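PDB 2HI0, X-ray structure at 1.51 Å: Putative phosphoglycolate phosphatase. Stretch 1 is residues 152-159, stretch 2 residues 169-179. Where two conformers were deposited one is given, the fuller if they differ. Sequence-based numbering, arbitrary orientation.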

# COMPACT_ATOMS: atom_id res chain seq x y z
N PHE A 152 -0.54 10.95 12.94
CA PHE A 152 0.69 10.25 12.64
C PHE A 152 1.93 11.04 12.98
O PHE A 152 2.01 12.26 12.75
CB PHE A 152 0.72 9.83 11.14
CG PHE A 152 -0.32 8.82 10.79
CD1 PHE A 152 -0.21 7.51 11.26
CD2 PHE A 152 -1.42 9.15 10.01
CE1 PHE A 152 -1.19 6.54 10.96
CE2 PHE A 152 -2.41 8.18 9.73
CZ PHE A 152 -2.29 6.89 10.19
N ASP A 153 2.90 10.35 13.54
CA ASP A 153 4.16 10.95 13.84
C ASP A 153 5.06 11.06 12.61
O ASP A 153 6.03 11.79 12.63
CB ASP A 153 4.85 10.12 14.92
CG ASP A 153 4.02 10.05 16.20
OD1 ASP A 153 3.60 11.11 16.66
OD2 ASP A 153 3.73 8.95 16.71
N PHE A 154 4.72 10.29 11.57
CA PHE A 154 5.51 10.18 10.37
C PHE A 154 4.64 9.64 9.25
O PHE A 154 3.88 8.71 9.47
CB PHE A 154 6.70 9.24 10.60
CG PHE A 154 7.61 9.07 9.39
CD1 PHE A 154 8.66 9.95 9.17
CD2 PHE A 154 7.42 8.03 8.50
CE1 PHE A 154 9.49 9.79 8.08
CE2 PHE A 154 8.25 7.87 7.42
CZ PHE A 154 9.27 8.76 7.21
N ALA A 155 4.78 10.19 8.06
CA ALA A 155 4.05 9.70 6.90
C ALA A 155 4.93 9.90 5.68
O ALA A 155 5.52 10.97 5.51
CB ALA A 155 2.68 10.39 6.71
N LEU A 156 5.10 8.84 4.90
CA LEU A 156 5.92 8.89 3.70
C LEU A 156 5.35 7.97 2.62
O LEU A 156 5.05 6.81 2.88
CB LEU A 156 7.34 8.43 4.02
CG LEU A 156 8.34 8.46 2.86
CD1 LEU A 156 8.56 9.90 2.35
CD2 LEU A 156 9.66 7.79 3.35
N GLY A 157 5.25 8.50 1.39
CA GLY A 157 5.01 7.71 0.21
C GLY A 157 6.21 7.64 -0.72
O GLY A 157 7.25 8.20 -0.44
N GLU A 158 6.04 6.98 -1.86
CA GLU A 158 7.09 6.76 -2.81
C GLU A 158 7.53 8.07 -3.49
O GLU A 158 6.69 8.93 -3.85
CB GLU A 158 6.63 5.70 -3.82
CG GLU A 158 7.64 5.35 -4.91
CD GLU A 158 7.53 6.24 -6.15
OE1 GLU A 158 6.36 6.51 -6.62
OE2 GLU A 158 8.61 6.66 -6.64
N LYS A 159 8.84 8.20 -3.67
CA LYS A 159 9.47 9.36 -4.28
C LYS A 159 10.54 8.85 -5.21
O LYS A 159 11.26 7.91 -4.87
CB LYS A 159 10.17 10.24 -3.23
CG LYS A 159 9.21 10.90 -2.26
CD LYS A 159 9.81 12.06 -1.48
CE LYS A 159 10.49 11.64 -0.22
NZ LYS A 159 10.48 12.78 0.80
N ASP A 169 14.46 1.04 2.76
CA ASP A 169 14.85 2.41 2.91
C ASP A 169 13.77 3.31 3.54
O ASP A 169 14.03 4.14 4.41
CB ASP A 169 15.25 3.00 1.55
CG ASP A 169 16.36 2.23 0.84
OD1 ASP A 169 16.28 1.00 0.75
OD2 ASP A 169 17.29 2.87 0.32
N MSE A 170 12.55 3.22 3.03
CA MSE A 170 11.49 4.14 3.52
C MSE A 170 11.15 3.85 4.97
O MSE A 170 10.94 4.76 5.75
CB MSE A 170 10.26 4.07 2.64
CG MSE A 170 10.55 4.36 1.15
SE MSE A 170 9.00 3.97 0.02
CE MSE A 170 8.21 5.40 0.61
N THR A 171 11.07 2.59 5.34
CA THR A 171 10.78 2.21 6.73
C THR A 171 11.96 2.57 7.65
O THR A 171 11.76 2.91 8.82
CB THR A 171 10.39 0.71 6.82
OG1 THR A 171 9.15 0.54 6.08
CG2 THR A 171 10.21 0.25 8.30
N SER A 172 13.20 2.55 7.12
CA SER A 172 14.36 2.97 7.90
C SER A 172 14.28 4.50 8.18
O SER A 172 14.66 4.94 9.27
CB SER A 172 15.67 2.64 7.22
OG SER A 172 15.90 1.24 7.19
N GLU A 173 13.78 5.28 7.20
CA GLU A 173 13.47 6.72 7.38
C GLU A 173 12.46 6.97 8.53
O GLU A 173 12.57 7.95 9.28
CB GLU A 173 12.89 7.38 6.12
CG GLU A 173 13.86 7.70 4.96
CD GLU A 173 15.02 8.56 5.39
OE1 GLU A 173 14.78 9.67 5.94
OE2 GLU A 173 16.18 8.13 5.19
N CYS A 174 11.45 6.11 8.58
CA CYS A 174 10.46 6.12 9.65
C CYS A 174 11.06 5.76 11.04
O CYS A 174 10.86 6.46 12.03
CB CYS A 174 9.34 5.18 9.26
SG CYS A 174 8.08 5.06 10.51
N VAL A 175 11.77 4.64 11.09
CA VAL A 175 12.44 4.15 12.28
C VAL A 175 13.36 5.21 12.89
O VAL A 175 13.35 5.42 14.10
CB VAL A 175 13.18 2.79 11.97
CG1 VAL A 175 14.30 2.49 12.95
CG2 VAL A 175 12.11 1.67 11.90
N LYS A 176 14.14 5.87 12.03
CA LYS A 176 15.02 6.97 12.41
C LYS A 176 14.22 8.09 13.09
O LYS A 176 14.57 8.50 14.20
CB LYS A 176 15.79 7.40 11.17
CG LYS A 176 16.66 8.57 11.19
CD LYS A 176 17.48 8.50 9.84
CE LYS A 176 17.38 9.76 8.99
NZ LYS A 176 17.77 9.55 7.55
N VAL A 177 13.11 8.50 12.48
CA VAL A 177 12.35 9.61 13.04
C VAL A 177 11.66 9.20 14.39
O VAL A 177 11.65 9.96 15.35
CB VAL A 177 11.30 10.12 12.04
CG1 VAL A 177 10.29 11.14 12.70
CG2 VAL A 177 12.03 10.73 10.85
N LEU A 178 11.06 8.02 14.42
CA LEU A 178 10.31 7.58 15.60
C LEU A 178 11.26 7.30 16.75
O LEU A 178 10.89 7.45 17.90
CB LEU A 178 9.47 6.31 15.36
CG LEU A 178 8.32 6.50 14.36
CD1 LEU A 178 7.38 5.27 14.32
CD2 LEU A 178 7.51 7.74 14.60
N GLY A 179 12.48 6.84 16.46
CA GLY A 179 13.43 6.55 17.53
C GLY A 179 13.15 5.27 18.34
O GLY A 179 13.68 5.11 19.44

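A strand, through residue 158, packs against the helix 169-178. The two run nearly antiparallel, at 165°, and their axes approach to 9.0 Å. No hydrogen bond crosses between them. The contact is van der Waals packing, with 417 Å² buried over both sides.

Phe-154 is the centre of it. Its CA-to-CB bond points toward the helix, and chi1 is t, with chi2 at 87°. This lays the ring against the helix backbone at Cys-174. Cys-174 CA sits over one face, 3.7 Å from the centroid of the Phe-154 ring and 15° off its normal, a CH-pi contact. Phe-154 CE2 also lies 3.4 Å from Cys-174 CB. The Cys-174 side chain leaves sideways, and the ring lies close to its CA and CB. Cys-174 chi1 is t, and its SG lies 4.5 Å from the centroid of the Phe-154 ring, in an oblique sulfur-aromatic contact.

Further residues line the ring. Val-177 points toward the strand, and its CG2 is 3.8 Å from Phe-154 CD1. Glu-173 approaches with its backbone and the base of its side chain: its O is 3.8 Å from Phe-154 CE1, and its CB is 4.0 Å from Phe-154 CZ. With chi1 and chi2 both m, the carboxylate leads away from the strand. There it forms a salt bridge within the helix, Lys-176 NZ to Glu-173 OE2 at 3.2 Å. The aliphatic base packs on the ring, and the carboxylate is paired with Lys-176.

Leu-156 also points toward the helix, whereas Ala-155 between it and Phe-154 points away, as strand alternation requires. Leu-156 has chi1 t and chi2 p, and its CG is 3.8 Å from Met-170 CE. Met-170, a selenomethionine, is buried and points toward the strand. Its chi angles are m, t and p. The extended chi2 carries the chain outward, and the turn at chi3 sets the terminal methyl by the strand backbone. Met-170 CE is 3.1 Å from Gly-157 O, a tight contact, and 3.6 Å from Glu-158 N. Gly-157 has no side chain, and a CB there would point away from the helix.

At the other end, Leu-178 starts sideways, but its end comes nearer the strand. Chi1 is m and chi2 is t. Leu-178 CD2 reaches Asp-153 CB at 3.6 Å and Phe-154 CB at 4.3 Å. Asp-153 contributes carbon here, while its OD2 is hydrogen-bonded elsewhere in the structure. Gly-179 follows the helix with a positive phi of 74°, which favours glycine.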